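Side-chain contacts in putative oxidoreductase (Bacteroides fragilis NCTC 9343, PDB 3EOF), which binds flavin mononucleotide and is probably an oxidoreductase of the nitroreductase family, found as an assembly of two chains: residues Asp23-Asn26 against Asp27-Thr31; Thr119-Glu123 against Ala124-Ile128; Leu145-Pro148 against Glu149-Pro153. One frame throughout, in Å; residues are numbered along the deposited sequence.

Contact 1: residues Asp23-Asn26 against Asp27-Thr31; sequences DLLN and DLLET
D27 follows N26 within helix 22-32 and pairs back to D23. D27 N donates to D23 O at 2.9 Å, with an N-H...O angle of 140°. D27 CB also lies against D23 O. The D27 carboxylate takes no part in the contact with D23-N26; its OD2 makes a weak, long ion pair with K7 of the second subunit. L28 comes next. Its N bonds to L24 O at 2.9 Å, nearly straight at 173°. Its side chain crosses that of L24 at a slant, with L28 CG 4.0 Å from L24 CD1. L24 CG is anti to the backbone N (chi1 -179°), and this sends the leucine end along the helix to L28. These i to i+4 pairs are those of a regular alpha helix, here packed on the sheet and on helix 100-123. L29 N donates to L25 O at 2.9 Å. The two leucines lie side by side and point the same way, with L29 CD1 3.8 Å from L25 CG. Both are buried against V48 of strand 44-49. E30 N reaches N26 O at 2.8 Å, and E30 CB rests on the same oxygen. E30 also packs on I174 of the second subunit. T31 folds back onto its own segment. T31 OG1 donates to D27 O at 2.9 Å, while T31 N binds that oxygen from the opposite face of the carbonyl plane.

Contact 2: residues Thr119-Glu123 against Ala124-Ile128; sequences TLAEE and AGLGI
A Schellman motif ends helix 100-123 here and turns the chain into strand 127-131. L126 N closes the outer bond to A121 O at 3.0 Å. G125 N closes the inner one to E122 O, also at 3.0 Å. Each donor sits above the plane of its carbonyl, G125 N more steeply. G125 has positive phi (89°), a backbone setting that suits glycine, as the C-prime residue of the motif. The turn brings L126 and I128 back over A121. A121 CB meets I128 CG2 at 3.8 Å and L126 CD1 at 4.1 Å, a small apolar cluster between the helix and strand 127-131, outermost in the antiparallel sheet within this chain. E122 crosses I128 at about a right angle. E122 CG lies beside the backbone N (chi1 -69°) and the chain runs out extended from there, which carries OE2 to I128 CG1 at 3.3 Å. This oxygen forms a salt bridge with R9, an FMN-binding residue, and also accepts from a water at 2.7 Å. That water in turn accepts from I128 N. A second water donates to E122 O and L126 O. E122 CA adds a CH...O contact to L126 O at 3.4 Å, with an angle of 168° at the hydrogen.

Contact 3: residues Leu145-Pro148 against Glu149-Pro153; sequences LHLP and ELVFP
P148 to V151 form a type II beta turn, closed by a weak hydrogen bond from V151 N to P148 O at 3.2 Å, with an N-H...O angle of 131°. L150 has positive phi (71°) at the third position of the turn. The turn sets V151 back against L147 and P148. V151 splits its two methyls between them. CG1 meets L147 CB at 3.9 Å, and the L147 and V151 side chains cross at about a right angle. CG2 meets P148 CD at 3.9 Å, near one corner of the proline ring. With chi1 at -175°, V151 CG1 points away from the backbone N and faces L147, while CG2 takes the P148 side. Further along, L147 CD1 reaches P153 CD at 3.8 Å. L147 therefore bridges two alternate residues of the strand, V151 and P153. L147 and V151 also touch C78 of neighbouring strand 73-80. The backbone oxygens of L147 and V151 both accept from Q244 NE2. P148 and V151 pack on Y183 of the second subunit. The arrangement is a helix-to-strand connection that leads from helix 138-145 into strand 151-160 of the antiparallel sheet in this nitroreductase-family fold.

How the contacts relate
Contacts 1 and 2 touch through buried side chains. L28 packs on L126 and T31 on L120, so helix 22-32 lies against the end of helix 100-123. Contact 3 is separate, with nearest atoms about 13 Å from contact 1 and about 16 Å from contact 2. Contacts 2 and 3 still share the sheet, since each leads into one of two neighbouring strands, 127-131 and 151-160. All three mix buried and exposed residues and touch the second subunit. Their chemistry differs: contact 1 is regular helix pairing, contact 2 adds charge and water beside the flavin site, and contact 3 is mainly apolar around a weakly bonded turn.

Contact 1: residues Asp23-Asn26 against Asp27-Thr31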
ATOM      1  N   ASP A  23     -24.900  -6.018  -1.097  1.00 26.23           N
ATOM      2  CA  ASP A  23     -24.537  -6.538  -2.434  1.00 25.81           C
ATOM      3  C   ASP A  23     -23.394  -5.728  -3.044  1.00 24.23           C
ATOM      4  O   ASP A  23     -22.401  -6.298  -3.514  1.00 24.28           O
ATOM      5  CB  ASP A  23     -25.728  -6.585  -3.416  1.00 26.33           C
ATOM      6  CG  ASP A  23     -26.722  -7.746  -3.148  1.00 32.85           C
ATOM      7  OD1 ASP A  23     -26.557  -8.454  -2.140  1.00 33.02           O
ATOM      8  OD2 ASP A  23     -27.688  -7.935  -3.961  1.00 32.52           O
ATOM      9  N   LEU A  24     -23.529  -4.406  -3.005  1.00 25.68           N
ATOM     10  CA  LEU A  24     -22.523  -3.480  -3.572  1.00 25.10           C
ATOM     11  C   LEU A  24     -21.221  -3.469  -2.775  1.00 23.58           C
ATOM     12  O   LEU A  24     -20.153  -3.665  -3.346  1.00 23.03           O
ATOM     13  CB  LEU A  24     -23.083  -2.040  -3.760  1.00 23.38           C
ATOM     14  CG  LEU A  24     -22.103  -1.011  -4.364  1.00 24.40           C
ATOM     15  CD1 LEU A  24     -21.582  -1.500  -5.714  1.00 23.38           C
ATOM     16  CD2 LEU A  24     -22.722   0.360  -4.481  1.00 24.65           C
ATOM     17  N   LEU A  25     -21.290  -3.213  -1.475  1.00 22.94           N
ATOM     18  CA  LEU A  25     -20.082  -3.267  -0.671  1.00 23.23           C
ATOM     19  C   LEU A  25     -19.342  -4.624  -0.838  1.00 22.92           C
ATOM     20  O   LEU A  25     -18.156  -4.663  -1.083  1.00 22.40           O
ATOM     21  CB  LEU A  25     -20.372  -2.983   0.813  1.00 21.76           C
ATOM     22  CG  LEU A  25     -19.102  -2.728   1.594  1.00 19.54           C
ATOM     23  CD1 LEU A  25     -18.333  -1.428   1.170  1.00 20.54           C
ATOM     24  CD2 LEU A  25     -19.452  -2.691   3.099  1.00 21.41           C
ATOM     25  N   ASN A  26     -20.043  -5.735  -0.714  1.00 26.85           N
ATOM     26  CA  ASN A  26     -19.404  -7.030  -0.847  1.00 26.35           C
ATOM     27  C   ASN A  26     -18.860  -7.279  -2.229  1.00 26.87           C
ATOM     28  O   ASN A  26     -17.845  -7.935  -2.361  1.00 25.71           O
ATOM     29  CB  ASN A  26     -20.354  -8.155  -0.465  1.00 28.88           C
ATOM     30  CG  ASN A  26     -20.681  -8.195   1.026  1.00 33.90           C
ATOM     31  OD1 ASN A  26     -19.919  -7.724   1.888  1.00 32.13           O
ATOM     32  ND2 ASN A  26     -21.829  -8.772   1.333  1.00 23.15           N
ATOM     33  N   ASP A  27     -19.521  -6.761  -3.262  1.00 29.34           N
ATOM     34  CA  ASP A  27     -19.048  -6.960  -4.642  1.00 30.59           C
ATOM     35  C   ASP A  27     -17.742  -6.174  -4.863  1.00 28.35           C
ATOM     36  O   ASP A  27     -16.802  -6.694  -5.423  1.00 26.61           O
ATOM     37  CB  ASP A  27     -20.117  -6.556  -5.644  1.00 33.49           C
ATOM     38  CG  ASP A  27     -19.895  -7.151  -7.051  1.00 41.83           C
ATOM     39  OD1 ASP A  27     -19.174  -8.168  -7.210  1.00 46.87           O
ATOM     40  OD2 ASP A  27     -20.492  -6.600  -8.008  1.00 49.54           O
ATOM     41  N   LEU A  28     -17.706  -4.928  -4.394  1.00 26.15           N
ATOM     42  CA  LEU A  28     -16.523  -4.085  -4.451  1.00 26.87           C
ATOM     43  C   LEU A  28     -15.381  -4.730  -3.679  1.00 24.92           C
ATOM     44  O   LEU A  28     -14.303  -4.823  -4.188  1.00 22.57           O
ATOM     45  CB  LEU A  28     -16.813  -2.693  -3.855  1.00 27.55           C
ATOM     46  CG  LEU A  28     -17.772  -1.796  -4.645  1.00 31.19           C
ATOM     47  CD1 LEU A  28     -18.117  -0.552  -3.794  1.00 18.39           C
ATOM     48  CD2 LEU A  28     -17.162  -1.444  -5.971  1.00 19.37           C
ATOM     49  N   LEU A  29     -15.628  -5.169  -2.445  1.00 24.98           N
ATOM     50  CA  LEU A  29     -14.605  -5.850  -1.654  1.00 22.91           C
ATOM     51  C   LEU A  29     -14.153  -7.158  -2.336  1.00 23.38           C
ATOM     52  O   LEU A  29     -12.967  -7.333  -2.555  1.00 21.98           O
ATOM     53  CB  LEU A  29     -15.070  -6.059  -0.213  1.00 25.28           C
ATOM     54  CG  LEU A  29     -15.177  -4.812   0.680  1.00 19.50           C
ATOM     55  CD1 LEU A  29     -16.073  -5.073   1.836  1.00 20.30           C
ATOM     56  CD2 LEU A  29     -13.805  -4.318   1.145  1.00 20.12           C
ATOM     57  N   GLU A  30     -15.074  -8.015  -2.772  1.00 21.94           N
ATOM     58  CA  GLU A  30     -14.684  -9.256  -3.397  1.00 23.37           C
ATOM     59  C   GLU A  30     -13.763  -8.991  -4.581  1.00 22.44           C
ATOM     60  O   GLU A  30     -12.775  -9.705  -4.776  1.00 24.19           O
ATOM     61  CB  GLU A  30     -15.896 -10.066  -3.851  1.00 23.26           C
ATOM     62  CG  GLU A  30     -15.522 -11.447  -4.354  1.00 29.36           C
ATOM     63  CD  GLU A  30     -16.705 -12.290  -4.777  1.00 27.35           C
ATOM     64  OE1 GLU A  30     -17.865 -11.836  -4.705  1.00 39.23           O
ATOM     65  OE2 GLU A  30     -16.461 -13.435  -5.163  1.00 39.89           O
ATOM     66  N   THR A  31     -14.092  -7.973  -5.374  1.00 24.74           N
ATOM     67  CA  THR A  31     -13.274  -7.581  -6.525  1.00 25.08           C
ATOM     68  C   THR A  31     -11.962  -6.972  -6.035  1.00 22.61           C
ATOM     69  O   THR A  31     -10.905  -7.280  -6.542  1.00 22.74           O
ATOM     70  CB  THR A  31     -14.019  -6.629  -7.503  1.00 26.85           C
ATOM     71  OG1 THR A  31     -15.301  -7.172  -7.877  1.00 24.09           O
ATOM     72  CG2 THR A  31     -13.209  -6.437  -8.762  1.00 26.18           C
TER

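Contact 2: residues Thr119-Glu123 against Ala124-Ile128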
ATOM      1  N   THR A 119     -10.571   2.654  -5.652  1.00 23.08           N
ATOM      2  CA  THR A 119     -10.707   2.867  -7.089  1.00 23.81           C
ATOM      3  C   THR A 119     -12.000   2.301  -7.676  1.00 23.14           C
ATOM      4  O   THR A 119     -12.650   2.910  -8.555  1.00 22.04           O
ATOM      5  CB  THR A 119      -9.511   2.219  -7.788  1.00 22.28           C
ATOM      6  OG1 THR A 119      -8.309   2.787  -7.250  1.00 27.56           O
ATOM      7  CG2 THR A 119      -9.555   2.435  -9.259  1.00 24.89           C
ATOM      8  N   LEU A 120     -12.361   1.114  -7.224  1.00 26.24           N
ATOM      9  CA  LEU A 120     -13.592   0.460  -7.655  1.00 26.17           C
ATOM     10  C   LEU A 120     -14.799   1.201  -7.083  1.00 24.81           C
ATOM     11  O   LEU A 120     -15.778   1.399  -7.771  1.00 24.14           O
ATOM     12  CB  LEU A 120     -13.601  -1.012  -7.252  1.00 26.20           C
ATOM     13  CG  LEU A 120     -12.644  -1.907  -8.051  1.00 21.07           C
ATOM     14  CD1 LEU A 120     -12.554  -3.259  -7.385  1.00 24.01           C
ATOM     15  CD2 LEU A 120     -13.040  -2.086  -9.503  1.00 28.22           C
ATOM     16  N   ALA A 121     -14.701   1.615  -5.827  1.00 23.25           N
ATOM     17  CA  ALA A 121     -15.742   2.356  -5.153  1.00 21.68           C
ATOM     18  C   ALA A 121     -16.000   3.668  -5.886  1.00 21.41           C
ATOM     19  O   ALA A 121     -17.120   3.996  -6.249  1.00 22.90           O
ATOM     20  CB  ALA A 121     -15.343   2.585  -3.669  1.00 16.89           C
ATOM     21  N   GLU A 122     -14.946   4.400  -6.175  1.00 23.38           N
ATOM     22  CA  GLU A 122     -15.092   5.646  -6.935  1.00 24.34           C
ATOM     23  C   GLU A 122     -15.656   5.424  -8.329  1.00 25.09           C
ATOM     24  O   GLU A 122     -16.470   6.209  -8.797  1.00 26.73           O
ATOM     25  CB  GLU A 122     -13.787   6.404  -6.965  1.00 23.09           C
ATOM     26  CG  GLU A 122     -13.418   6.962  -5.587  1.00 23.51           C
ATOM     27  CD  GLU A 122     -12.043   7.643  -5.567  1.00 27.20           C
ATOM     28  OE1 GLU A 122     -11.257   7.447  -6.509  1.00 36.77           O
ATOM     29  OE2 GLU A 122     -11.746   8.363  -4.610  1.00 26.76           O
ATOM     30  N   GLU A 123     -15.279   4.333  -8.967  1.00 26.22           N
ATOM     31  CA  GLU A 123     -15.817   3.988 -10.273  1.00 25.28           C
ATOM     32  C   GLU A 123     -17.325   3.713 -10.160  1.00 26.79           C
ATOM     33  O   GLU A 123     -18.076   4.020 -11.097  1.00 26.73           O
ATOM     34  CB  GLU A 123     -15.097   2.761 -10.840  1.00 26.70           C
ATOM     35  CG  GLU A 123     -15.339   2.499 -12.341  1.00 29.91           C
ATOM     36  CD  GLU A 123     -14.806   3.618 -13.236  1.00 37.15           C
ATOM     37  OE1 GLU A 123     -14.089   4.496 -12.729  1.00 48.21           O
ATOM     38  OE2 GLU A 123     -15.081   3.611 -14.458  1.00 51.47           O
ATOM     39  N   ALA A 124     -17.745   3.136  -9.022  1.00 25.41           N
ATOM     40  CA  ALA A 124     -19.153   2.876  -8.711  1.00 25.14           C
ATOM     41  C   ALA A 124     -19.899   4.149  -8.243  1.00 24.03           C
ATOM     42  O   ALA A 124     -21.056   4.084  -7.859  1.00 25.61           O
ATOM     43  CB  ALA A 124     -19.285   1.774  -7.660  1.00 25.18           C
ATOM     44  N   GLY A 125     -19.272   5.310  -8.291  1.00 20.70           N
ATOM     45  CA  GLY A 125     -19.987   6.536  -7.928  1.00 21.30           C
ATOM     46  C   GLY A 125     -19.901   6.882  -6.447  1.00 22.72           C
ATOM     47  O   GLY A 125     -20.537   7.804  -5.986  1.00 24.44           O
ATOM     48  N   LEU A 126     -19.120   6.144  -5.685  1.00 20.61           N
ATOM     49  CA  LEU A 126     -18.972   6.472  -4.253  1.00 19.26           C
ATOM     50  C   LEU A 126     -17.788   7.430  -4.014  1.00 22.57           C
ATOM     51  O   LEU A 126     -16.973   7.690  -4.893  1.00 23.89           O
ATOM     52  CB  LEU A 126     -18.800   5.199  -3.449  1.00 17.51           C
ATOM     53  CG  LEU A 126     -19.905   4.142  -3.469  1.00 17.66           C
ATOM     54  CD1 LEU A 126     -19.366   2.735  -3.115  1.00 20.71           C
ATOM     55  CD2 LEU A 126     -21.056   4.511  -2.568  1.00 26.18           C
ATOM     56  N   GLY A 127     -17.737   8.011  -2.818  1.00 23.82           N
ATOM     57  CA  GLY A 127     -16.640   8.875  -2.442  1.00 20.44           C
ATOM     58  C   GLY A 127     -15.992   8.205  -1.241  1.00 20.08           C
ATOM     59  O   GLY A 127     -16.648   7.616  -0.402  1.00 21.21           O
ATOM     60  N   ILE A 128     -14.686   8.289  -1.176  1.00 20.73           N
ATOM     61  CA  ILE A 128     -13.919   7.681  -0.123  1.00 21.57           C
ATOM     62  C   ILE A 128     -12.954   8.728   0.476  1.00 22.40           C
ATOM     63  O   ILE A 128     -12.671   9.765  -0.105  1.00 20.18           O
ATOM     64  CB  ILE A 128     -13.113   6.447  -0.654  1.00 21.64           C
ATOM     65  CG1 ILE A 128     -12.003   6.878  -1.620  1.00 22.93           C
ATOM     66  CG2 ILE A 128     -14.056   5.386  -1.368  1.00 22.96           C
ATOM     67  CD1 ILE A 128     -10.688   7.348  -0.993  1.00 15.61           C
TER
HETATM   68  O   HOH W   1     -13.678   9.900  -3.457  1.00 29.53           O
HETATM   69  O   HOH W   2     -17.164   8.557  -7.476  1.00 38.50           O

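Contact 3: residues Leu145-Pro148 against Glu149-Pro153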
ATOM      1  N   LEU A 145     -12.105  -3.102  17.620  1.00 19.41           N
ATOM      2  CA  LEU A 145     -12.491  -4.129  16.654  1.00 23.24           C
ATOM      3  C   LEU A 145     -12.077  -5.523  17.088  1.00 23.24           C
ATOM      4  O   LEU A 145     -12.283  -6.491  16.360  1.00 17.67           O
ATOM      5  CB  LEU A 145     -11.917  -3.806  15.278  1.00 20.04           C
ATOM      6  CG  LEU A 145     -12.197  -2.378  14.782  1.00 19.22           C
ATOM      7  CD1 LEU A 145     -11.614  -2.158  13.424  1.00 13.86           C
ATOM      8  CD2 LEU A 145     -13.707  -2.073  14.815  1.00 16.35           C
ATOM      9  N   HIS A 146     -11.500  -5.618  18.280  1.00 21.68           N
ATOM     10  CA  HIS A 146     -11.076  -6.902  18.801  1.00 26.48           C
ATOM     11  C   HIS A 146     -10.099  -7.651  17.885  1.00 25.03           C
ATOM     12  O   HIS A 146     -10.227  -8.853  17.670  1.00 25.19           O
ATOM     13  CB  HIS A 146     -12.313  -7.774  19.099  1.00 28.99           C
ATOM     14  CG  HIS A 146     -13.275  -7.119  20.033  1.00 36.91           C
ATOM     15  ND1 HIS A 146     -14.539  -6.729  19.652  1.00 44.35           N
ATOM     16  CD2 HIS A 146     -13.130  -6.721  21.320  1.00 44.77           C
ATOM     17  CE1 HIS A 146     -15.147  -6.153  20.675  1.00 51.60           C
ATOM     18  NE2 HIS A 146     -14.313  -6.138  21.700  1.00 50.42           N
ATOM     19  N   LEU A 147      -9.091  -6.930  17.409  1.00 25.32           N
ATOM     20  CA  LEU A 147      -8.080  -7.475  16.515  1.00 23.96           C
ATOM     21  C   LEU A 147      -7.075  -8.220  17.390  1.00 24.62           C
ATOM     22  O   LEU A 147      -6.482  -7.646  18.326  1.00 25.02           O
ATOM     23  CB  LEU A 147      -7.401  -6.361  15.722  1.00 22.47           C
ATOM     24  CG  LEU A 147      -8.352  -5.420  14.979  1.00 15.09           C
ATOM     25  CD1 LEU A 147      -7.460  -4.401  14.301  1.00 15.16           C
ATOM     26  CD2 LEU A 147      -9.230  -6.188  14.005  1.00 23.13           C
ATOM     27  N   PRO A 148      -6.973  -9.516  17.176  1.00 24.75           N
ATOM     28  CA  PRO A 148      -6.098 -10.336  17.949  1.00 26.78           C
ATOM     29  C   PRO A 148      -4.635 -10.339  17.437  1.00 27.47           C
ATOM     30  O   PRO A 148      -4.277  -9.578  16.537  1.00 28.23           O
ATOM     31  CB  PRO A 148      -6.756 -11.725  17.809  1.00 26.20           C
ATOM     32  CG  PRO A 148      -7.361 -11.735  16.543  1.00 29.66           C
ATOM     33  CD  PRO A 148      -7.715 -10.320  16.180  1.00 28.34           C
ATOM     34  N   GLU A 149      -3.799 -11.208  17.996  1.00 25.18           N
ATOM     35  CA  GLU A 149      -2.411 -11.281  17.603  1.00 24.24           C
ATOM     36  C   GLU A 149      -2.260 -11.609  16.103  1.00 24.34           C
ATOM     37  O   GLU A 149      -3.047 -12.340  15.549  1.00 24.43           O
ATOM     38  CB  GLU A 149      -1.687 -12.275  18.542  1.00 26.08           C
ATOM     39  CG  GLU A 149      -0.158 -12.325  18.422  1.00 37.51           C
ATOM     40  CD  GLU A 149       0.505 -13.127  19.545  1.00 30.71           C
ATOM     41  OE1 GLU A 149      -0.127 -13.208  20.623  1.00 34.98           O
ATOM     42  OE2 GLU A 149       1.648 -13.629  19.330  1.00 44.56           O
ATOM     43  N   LEU A 150      -1.251 -11.013  15.469  1.00 22.00           N
ATOM     44  CA  LEU A 150      -0.959 -11.119  14.043  1.00 22.53           C
ATOM     45  C   LEU A 150      -1.968 -10.391  13.145  1.00 23.46           C
ATOM     46  O   LEU A 150      -2.028 -10.626  11.917  1.00 24.52           O
ATOM     47  CB  LEU A 150      -0.737 -12.563  13.628  1.00 21.82           C
ATOM     48  CG  LEU A 150       0.431 -13.260  14.305  1.00 25.82           C
ATOM     49  CD1 LEU A 150       0.563 -14.663  13.718  1.00 28.04           C
ATOM     50  CD2 LEU A 150       1.720 -12.467  14.168  1.00 26.37           C
ATOM     51  N   VAL A 151      -2.721  -9.470  13.761  1.00 21.86           N
ATOM     52  CA  VAL A 151      -3.679  -8.589  13.063  1.00 22.70           C
ATOM     53  C   VAL A 151      -3.350  -7.186  13.531  1.00 22.76           C
ATOM     54  O   VAL A 151      -3.189  -6.944  14.715  1.00 27.68           O
ATOM     55  CB  VAL A 151      -5.172  -8.907  13.319  1.00 24.57           C
ATOM     56  CG1 VAL A 151      -6.052  -8.005  12.458  1.00 21.41           C
ATOM     57  CG2 VAL A 151      -5.497 -10.439  13.018  1.00 15.53           C
ATOM     58  N   PHE A 152      -3.194  -6.292  12.565  1.00 24.04           N
ATOM     59  CA  PHE A 152      -2.804  -4.944  12.814  1.00 23.29           C
ATOM     60  C   PHE A 152      -3.558  -4.008  11.850  1.00 22.00           C
ATOM     61  O   PHE A 152      -3.559  -4.236  10.633  1.00 21.84           O
ATOM     62  CB  PHE A 152      -1.258  -4.827  12.619  1.00 23.86           C
ATOM     63  CG  PHE A 152      -0.700  -3.532  13.150  1.00 27.09           C
ATOM     64  CD1 PHE A 152      -0.850  -2.356  12.432  1.00 23.61           C
ATOM     65  CD2 PHE A 152      -0.066  -3.487  14.379  1.00 23.24           C
ATOM     66  CE1 PHE A 152      -0.406  -1.138  12.939  1.00 32.48           C
ATOM     67  CE2 PHE A 152       0.386  -2.280  14.892  1.00 29.50           C
ATOM     68  CZ  PHE A 152       0.218  -1.100  14.154  1.00 27.46           C
ATOM     69  N   PRO A 153      -4.196  -2.941  12.370  1.00 20.27           N
ATOM     70  CA  PRO A 153      -4.922  -2.045  11.483  1.00 18.39           C
ATOM     71  C   PRO A 153      -3.966  -1.160  10.706  1.00 19.63           C
ATOM     72  O   PRO A 153      -3.082  -0.519  11.295  1.00 19.50           O
ATOM     73  CB  PRO A 153      -5.749  -1.218  12.442  1.00 17.48           C
ATOM     74  CG  PRO A 153      -4.904  -1.121  13.652  1.00 16.28           C
ATOM     75  CD  PRO A 153      -4.279  -2.472  13.779  1.00 17.33           C
TER